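Local structure of C-glycoside 3-oxidase (Microbacterium trichothecenolyticum, 7DVE) at residues A[64-76]-A[92-104]. The protein uses bound FAD to oxidise the C3 hydroxyl of the sugar in C-glycosides such as isoorientin and mangiferin, passing the electrons to oxygen. Sequence-based numbering, arbitrary orientation.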
ATOM      1  N   ALA A  64     -11.881  -0.774 -17.724  1.00 57.11           N
ATOM      2  CA  ALA A  64     -12.926  -0.340 -16.808  1.00 56.06           C
ATOM      3  C   ALA A  64     -13.584  -1.531 -16.132  1.00 55.86           C
ATOM      4  O   ALA A  64     -13.932  -1.457 -14.945  1.00 55.98           O
ATOM      5  CB  ALA A  64     -13.958   0.506 -17.555  1.00 53.64           C
ATOM      6  N   HIS A  65     -13.706  -2.657 -16.846  1.00 54.62           N
ATOM      7  CA  HIS A  65     -14.310  -3.850 -16.258  1.00 56.90           C
ATOM      8  C   HIS A  65     -13.418  -4.466 -15.182  1.00 58.65           C
ATOM      9  O   HIS A  65     -13.908  -4.893 -14.131  1.00 58.33           O
ATOM     10  CB  HIS A  65     -14.609  -4.866 -17.350  1.00 60.29           C
ATOM     11  CG  HIS A  65     -15.543  -5.957 -16.929  1.00 64.88           C
ATOM     12  ND1 HIS A  65     -16.641  -5.731 -16.124  1.00 65.83           N
ATOM     13  CD2 HIS A  65     -15.564  -7.277 -17.232  1.00 65.06           C
ATOM     14  CE1 HIS A  65     -17.286  -6.868 -15.936  1.00 66.02           C
ATOM     15  NE2 HIS A  65     -16.657  -7.819 -16.604  1.00 65.58           N
ATOM     16  N   ALA A  66     -12.113  -4.547 -15.433  1.00 57.15           N
ATOM     17  CA  ALA A  66     -11.186  -5.001 -14.403  1.00 56.15           C
ATOM     18  C   ALA A  66     -11.322  -4.158 -13.136  1.00 56.03           C
ATOM     19  O   ALA A  66     -11.374  -4.685 -12.002  1.00 54.51           O
ATOM     20  CB  ALA A  66      -9.763  -4.928 -14.951  1.00 55.71           C
ATOM     21  N   GLN A  67     -11.388  -2.837 -13.314  1.00 53.58           N
ATOM     22  CA  GLN A  67     -11.585  -1.963 -12.165  1.00 54.39           C
ATOM     23  C   GLN A  67     -12.883  -2.307 -11.428  1.00 55.75           C
ATOM     24  O   GLN A  67     -12.876  -2.530 -10.212  1.00 52.98           O
ATOM     25  CB  GLN A  67     -11.574  -0.508 -12.625  1.00 52.62           C
ATOM     26  CG  GLN A  67     -10.248  -0.128 -13.220  1.00 52.43           C
ATOM     27  CD  GLN A  67     -10.224   1.276 -13.771  1.00 50.99           C
ATOM     28  OE1 GLN A  67     -11.064   1.652 -14.579  1.00 53.53           O
ATOM     29  NE2 GLN A  67      -9.252   2.058 -13.341  1.00 50.57           N
ATOM     30  N   ARG A  68     -14.007  -2.370 -12.156  1.00 54.36           N
ATOM     31  CA  ARG A  68     -15.298  -2.581 -11.501  1.00 56.91           C
ATOM     32  C   ARG A  68     -15.333  -3.923 -10.773  1.00 59.58           C
ATOM     33  O   ARG A  68     -15.871  -4.021  -9.664  1.00 58.28           O
ATOM     34  CB  ARG A  68     -16.439  -2.481 -12.518  1.00 54.93           C
ATOM     35  N   ARG A  69     -14.723  -4.956 -11.366  1.00 56.59           N
ATOM     36  CA  ARG A  69     -14.607  -6.258 -10.726  1.00 57.72           C
ATOM     37  C   ARG A  69     -13.743  -6.234  -9.472  1.00 57.06           C
ATOM     38  O   ARG A  69     -13.831  -7.172  -8.673  1.00 56.46           O
ATOM     39  CB  ARG A  69     -14.029  -7.276 -11.700  1.00 56.17           C
ATOM     40  CG  ARG A  69     -14.964  -7.661 -12.815  1.00 58.49           C
ATOM     41  CD  ARG A  69     -14.210  -8.499 -13.805  1.00 59.65           C
ATOM     42  NE  ARG A  69     -14.201  -9.895 -13.392  1.00 63.97           N
ATOM     43  CZ  ARG A  69     -13.293 -10.787 -13.769  1.00 63.29           C
ATOM     44  NH1 ARG A  69     -12.272 -10.450 -14.548  1.00 60.29           N
ATOM     45  NH2 ARG A  69     -13.415 -12.047 -13.354  1.00 63.96           N
ATOM     46  N   SER A  70     -12.893  -5.214  -9.290  1.00 56.70           N
ATOM     47  CA  SER A  70     -12.131  -5.116  -8.039  1.00 54.30           C
ATOM     48  C   SER A  70     -12.887  -4.449  -6.880  1.00 55.51           C
ATOM     49  O   SER A  70     -12.305  -4.283  -5.796  1.00 52.42           O
ATOM     50  CB  SER A  70     -10.833  -4.337  -8.278  1.00 51.50           C
ATOM     51  OG  SER A  70     -10.124  -4.831  -9.394  1.00 52.38           O
ATOM     52  N   GLU A  71     -14.144  -4.045  -7.062  1.00 54.75           N
ATOM     53  CA  GLU A  71     -14.772  -3.097  -6.144  1.00 57.32           C
ATOM     54  C   GLU A  71     -15.688  -3.750  -5.103  1.00 59.73           C
ATOM     55  O   GLU A  71     -16.639  -3.121  -4.638  1.00 64.67           O
ATOM     56  CB  GLU A  71     -15.518  -2.032  -6.942  1.00 53.58           C
ATOM     57  CG  GLU A  71     -14.522  -1.068  -7.552  1.00 54.46           C
ATOM     58  CD  GLU A  71     -15.110  -0.094  -8.535  1.00 52.87           C
ATOM     59  OE1 GLU A  71     -16.342  -0.076  -8.726  1.00 54.62           O
ATOM     60  OE2 GLU A  71     -14.323   0.666  -9.115  1.00 51.87           O
ATOM     61  N   GLY A  72     -15.420  -4.991  -4.721  1.00 60.98           N
ATOM     62  CA  GLY A  72     -15.955  -5.521  -3.491  1.00 63.58           C
ATOM     63  C   GLY A  72     -17.190  -6.384  -3.641  1.00 72.79           C
ATOM     64  O   GLY A  72     -17.569  -6.804  -4.742  1.00 75.94           O
ATOM     65  N   PRO A  73     -17.860  -6.643  -2.514  1.00 76.49           N
ATOM     66  CA  PRO A  73     -18.899  -7.686  -2.504  1.00 79.31           C
ATOM     67  C   PRO A  73     -20.053  -7.386  -3.439  1.00 86.61           C
ATOM     68  O   PRO A  73     -20.607  -8.309  -4.046  1.00 88.11           O
ATOM     69  CB  PRO A  73     -19.344  -7.736  -1.035  1.00 73.69           C
ATOM     70  CG  PRO A  73     -18.926  -6.448  -0.448  1.00 74.78           C
ATOM     71  CD  PRO A  73     -17.759  -5.923  -1.232  1.00 72.21           C
ATOM     72  N   HIS A  74     -20.407  -6.115  -3.599  1.00 83.70           N
ATOM     73  CA  HIS A  74     -21.459  -5.700  -4.520  1.00 91.82           C
ATOM     74  C   HIS A  74     -20.788  -5.180  -5.793  1.00101.82           C
ATOM     75  O   HIS A  74     -20.581  -3.977  -5.982  1.00101.44           O
ATOM     76  CB  HIS A  74     -22.342  -4.650  -3.859  1.00 93.10           C
ATOM     77  CG  HIS A  74     -22.460  -4.820  -2.373  1.00 90.58           C
ATOM     78  ND1 HIS A  74     -23.059  -5.921  -1.793  1.00 89.16           N
ATOM     79  CD2 HIS A  74     -22.025  -4.046  -1.350  1.00 88.36           C
ATOM     80  CE1 HIS A  74     -23.003  -5.807  -0.477  1.00 87.72           C
ATOM     81  NE2 HIS A  74     -22.378  -4.680  -0.183  1.00 88.99           N
ATOM     82  N   ALA A  75     -20.434  -6.126  -6.680  1.00128.32           N
ATOM     83  CA  ALA A  75     -19.751  -5.783  -7.925  1.00125.77           C
ATOM     84  C   ALA A  75     -19.945  -6.844  -9.005  1.00128.69           C
ATOM     85  O   ALA A  75     -19.107  -6.967  -9.905  1.00127.26           O
ATOM     86  CB  ALA A  75     -18.252  -5.574  -7.691  1.00121.16           C
ATOM     87  N   ARG A  76     -21.026  -7.614  -8.936  1.00112.77           N
ATOM     88  CA  ARG A  76     -21.276  -8.662  -9.911  1.00105.86           C
ATOM     89  C   ARG A  76     -22.512  -8.335 -10.742  1.00105.04           C
ATOM     90  O   ARG A  76     -23.031  -7.216 -10.691  1.00105.96           O
ATOM     91  CB  ARG A  76     -21.446 -10.014  -9.217  1.00102.54           C
ATOM     92  N   ARG A  92     -17.143   9.411  -2.638  1.00 61.20           N
ATOM     93  CA  ARG A  92     -16.893   8.556  -3.799  1.00 59.19           C
ATOM     94  C   ARG A  92     -15.553   7.823  -3.714  1.00 56.05           C
ATOM     95  O   ARG A  92     -14.547   8.390  -3.286  1.00 54.41           O
ATOM     96  CB  ARG A  92     -16.912   9.384  -5.089  1.00 63.76           C
ATOM     97  CG  ARG A  92     -18.239   9.409  -5.822  1.00 70.58           C
ATOM     98  CD  ARG A  92     -18.043   9.648  -7.309  1.00 75.72           C
ATOM     99  NE  ARG A  92     -19.041   8.949  -8.116  1.00 82.23           N
ATOM    100  CZ  ARG A  92     -19.000   7.654  -8.409  1.00 83.57           C
ATOM    101  NH1 ARG A  92     -18.022   6.874  -7.968  1.00 76.94           N
ATOM    102  NH2 ARG A  92     -19.965   7.129  -9.161  1.00 86.47           N
ATOM    103  N   ALA A  93     -15.534   6.576  -4.176  1.00 54.63           N
ATOM    104  CA  ALA A  93     -14.319   5.780  -4.259  1.00 52.28           C
ATOM    105  C   ALA A  93     -13.690   5.886  -5.646  1.00 52.91           C
ATOM    106  O   ALA A  93     -14.399   5.910  -6.660  1.00 54.59           O
ATOM    107  CB  ALA A  93     -14.624   4.311  -3.953  1.00 49.56           C
ATOM    108  N   ARG A  94     -12.357   5.946  -5.681  1.00 48.88           N
ATOM    109  CA  ARG A  94     -11.618   5.859  -6.932  1.00 48.90           C
ATOM    110  C   ARG A  94     -11.897   4.521  -7.610  1.00 50.73           C
ATOM    111  O   ARG A  94     -12.115   3.513  -6.929  1.00 50.16           O
ATOM    112  CB  ARG A  94     -10.121   5.958  -6.677  1.00 52.32           C
ATOM    113  CG  ARG A  94      -9.584   7.351  -6.666  1.00 54.47           C
ATOM    114  CD  ARG A  94      -8.367   7.340  -5.792  1.00 57.51           C
ATOM    115  NE  ARG A  94      -8.691   7.563  -4.387  1.00 55.72           N
ATOM    116  CZ  ARG A  94      -7.809   7.983  -3.491  1.00 53.36           C
ATOM    117  NH1 ARG A  94      -6.548   8.230  -3.831  1.00 52.23           N
ATOM    118  NH2 ARG A  94      -8.196   8.139  -2.225  1.00 48.59           N
ATOM    119  N   PRO A  95     -11.876   4.479  -8.948  1.00 52.51           N
ATOM    120  CA  PRO A  95     -12.079   3.200  -9.651  1.00 50.22           C
ATOM    121  C   PRO A  95     -11.098   2.143  -9.177  1.00 47.87           C
ATOM    122  O   PRO A  95      -9.952   2.440  -8.864  1.00 51.17           O
ATOM    123  CB  PRO A  95     -11.867   3.557 -11.130  1.00 50.93           C
ATOM    124  CG  PRO A  95     -11.666   5.079 -11.191  1.00 49.07           C
ATOM    125  CD  PRO A  95     -11.995   5.643  -9.850  1.00 51.15           C
ATOM    126  N   GLY A  96     -11.575   0.906  -9.080  1.00 49.36           N
ATOM    127  CA  GLY A  96     -10.792  -0.179  -8.544  1.00 49.63           C
ATOM    128  C   GLY A  96     -10.825  -0.317  -7.035  1.00 51.38           C
ATOM    129  O   GLY A  96     -10.188  -1.228  -6.498  1.00 48.88           O
ATOM    130  N   THR A  97     -11.519   0.566  -6.328  1.00 50.46           N
ATOM    131  CA  THR A  97     -11.612   0.493  -4.878  1.00 51.24           C
ATOM    132  C   THR A  97     -13.066   0.686  -4.453  1.00 50.47           C
ATOM    133  O   THR A  97     -13.914   1.105  -5.242  1.00 50.79           O
ATOM    134  CB  THR A  97     -10.739   1.542  -4.185  1.00 48.08           C
ATOM    135  OG1 THR A  97     -11.344   2.830  -4.341  1.00 50.17           O
ATOM    136  CG2 THR A  97      -9.354   1.562  -4.759  1.00 47.87           C
ATOM    137  N   TYR A  98     -13.350   0.380  -3.191  1.00 49.56           N
ATOM    138  CA  TYR A  98     -14.670   0.624  -2.622  1.00 50.50           C
ATOM    139  C   TYR A  98     -14.528   1.136  -1.197  1.00 50.58           C
ATOM    140  O   TYR A  98     -13.499   0.948  -0.536  1.00 50.01           O
ATOM    141  CB  TYR A  98     -15.568  -0.625  -2.658  1.00 51.06           C
ATOM    142  CG  TYR A  98     -15.058  -1.812  -1.866  1.00 55.26           C
ATOM    143  CD1 TYR A  98     -13.973  -2.568  -2.329  1.00 52.01           C
ATOM    144  CD2 TYR A  98     -15.683  -2.209  -0.675  1.00 52.96           C
ATOM    145  CE1 TYR A  98     -13.519  -3.652  -1.638  1.00 52.77           C
ATOM    146  CE2 TYR A  98     -15.224  -3.303   0.027  1.00 52.86           C
ATOM    147  CZ  TYR A  98     -14.140  -4.015  -0.459  1.00 53.53           C
ATOM    148  OH  TYR A  98     -13.675  -5.106   0.228  1.00 55.02           O
ATOM    149  N   LEU A  99     -15.576   1.807  -0.739  1.00 49.19           N
ATOM    150  CA  LEU A  99     -15.598   2.435   0.572  1.00 50.02           C
ATOM    151  C   LEU A  99     -16.413   1.591   1.532  1.00 51.54           C
ATOM    152  O   LEU A  99     -17.157   0.698   1.131  1.00 54.65           O
ATOM    153  CB  LEU A  99     -16.188   3.851   0.497  1.00 50.17           C
ATOM    154  CG  LEU A  99     -15.555   4.822  -0.504  1.00 49.52           C
ATOM    155  CD1 LEU A  99     -16.202   6.166  -0.399  1.00 52.65           C
ATOM    156  CD2 LEU A  99     -14.077   4.948  -0.244  1.00 48.04           C
ATOM    157  N   LEU A 100     -16.274   1.888   2.817  1.00 51.48           N
ATOM    158  CA  LEU A 100     -17.240   1.378   3.779  1.00 53.38           C
ATOM    159  C   LEU A 100     -18.614   1.960   3.474  1.00 54.89           C
ATOM    160  O   LEU A 100     -18.744   3.132   3.100  1.00 55.31           O
ATOM    161  CB  LEU A 100     -16.826   1.739   5.202  1.00 53.18           C
ATOM    162  CG  LEU A 100     -15.650   0.963   5.804  1.00 51.03           C
ATOM    163  CD1 LEU A 100     -15.366   1.448   7.222  1.00 51.27           C
ATOM    164  CD2 LEU A 100     -15.975  -0.517   5.801  1.00 50.46           C
ATOM    165  N   GLU A 101     -19.649   1.132   3.620  1.00 56.38           N
ATOM    166  CA  GLU A 101     -21.003   1.636   3.472  1.00 58.36           C
ATOM    167  C   GLU A 101     -21.487   2.362   4.721  1.00 56.82           C
ATOM    168  O   GLU A 101     -22.326   3.272   4.622  1.00 56.79           O
ATOM    169  CB  GLU A 101     -21.945   0.491   3.117  1.00 64.93           C
ATOM    170  CG  GLU A 101     -22.367   0.532   1.663  1.00 75.46           C
ATOM    171  CD  GLU A 101     -22.815  -0.813   1.131  1.00 80.60           C
ATOM    172  OE1 GLU A 101     -21.982  -1.756   1.095  1.00 79.46           O
ATOM    173  OE2 GLU A 101     -24.002  -0.919   0.755  1.00 79.22           O
ATOM    174  N   SER A 102     -20.996   1.959   5.890  1.00 55.32           N
ATOM    175  CA  SER A 102     -21.284   2.634   7.153  1.00 56.62           C
ATOM    176  C   SER A 102     -20.160   2.296   8.128  1.00 55.98           C
ATOM    177  O   SER A 102     -19.245   1.533   7.806  1.00 58.83           O
ATOM    178  CB  SER A 102     -22.649   2.218   7.704  1.00 55.14           C
ATOM    179  OG  SER A 102     -22.850   0.826   7.528  1.00 56.05           O
ATOM    180  N   GLY A 103     -20.232   2.861   9.330  1.00 56.00           N
ATOM    181  CA  GLY A 103     -19.188   2.601  10.303  1.00 55.63           C
ATOM    182  C   GLY A 103     -17.894   3.334  10.070  1.00 55.88           C
ATOM    183  O   GLY A 103     -16.913   3.062  10.756  1.00 57.19           O
ATOM    184  N   TYR A 104     -17.845   4.252   9.114  1.00 55.92           N
ATOM    185  CA  TYR A 104     -16.608   4.968   8.858  1.00 54.94           C
ATOM    186  C   TYR A 104     -16.404   6.155   9.799  1.00 54.12           C
ATOM    187  O   TYR A 104     -15.313   6.731   9.816  1.00 53.29           O
ATOM    188  CB  TYR A 104     -16.573   5.414   7.388  1.00 54.75           C
ATOM    189  CG  TYR A 104     -17.785   6.205   6.940  1.00 54.38           C
ATOM    190  CD1 TYR A 104     -17.874   7.555   7.216  1.00 54.09           C
ATOM    191  CD2 TYR A 104     -18.835   5.606   6.247  1.00 56.18           C
ATOM    192  CE1 TYR A 104     -18.952   8.300   6.815  1.00 56.58           C
ATOM    193  CE2 TYR A 104     -19.945   6.346   5.849  1.00 55.22           C
ATOM    194  CZ  TYR A 104     -19.988   7.705   6.144  1.00 57.63           C
ATOM    195  OH  TYR A 104     -21.050   8.500   5.780  1.00 57.82           O
TER
HETATM  196  O   HOH W   1      -7.569   1.100 -11.017  1.00 52.12           O
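E71 and G96 meet through the one direct hydrogen bond that crosses the contact: the amide N of G96 donates to OE2 of E71 over 2.8 Å, with an N-H...O angle of 152°, and meets the anti lone pair of that oxygen. E71 sets its CG beside its own backbone N (chi1 -75°) and runs extended from there, which carries the carboxylate to residues R94-T97 while CG brushes the carbonyl O of T97. These four residues form a type II beta turn, closed by T97 N on R94 O; OG1 of T97 reaches the same carbonyl at 2.8 Å, so one oxygen takes two donors. G96, the third residue of the turn, has the positive phi (85°) usual for glycine at that place in a type II turn. Its CA approaches helix 60-69 through a CA-H...O contact with Q67 O, 3.6 Å away.

The turn belongs to the FAD-binding region of this GMC oxidoreductase. T97 touches the cofactor, G96 O accepts from the hydroxyl of S118, and S70 packs on N120; S118 and N120 both bind FAD.

Aromatic and apolar contacts take over farther along. The Y98 ring receives G72 CA over one face in a CH-pi contact, 3.7 Å from the centroid, while P73 CD lies 3.9 Å from Y98 CE2. G72 has no side chain, and its backbone phi is positive. The Y98 hydroxyl is hydrogen-bonded to S119 OG.

At the edge nearer solvent, the Q67 amide lies alongside the P95 ring, NE2 being 3.7 Å from P95 CB, and a water accepts from that NE2 and donates weakly to P95 O.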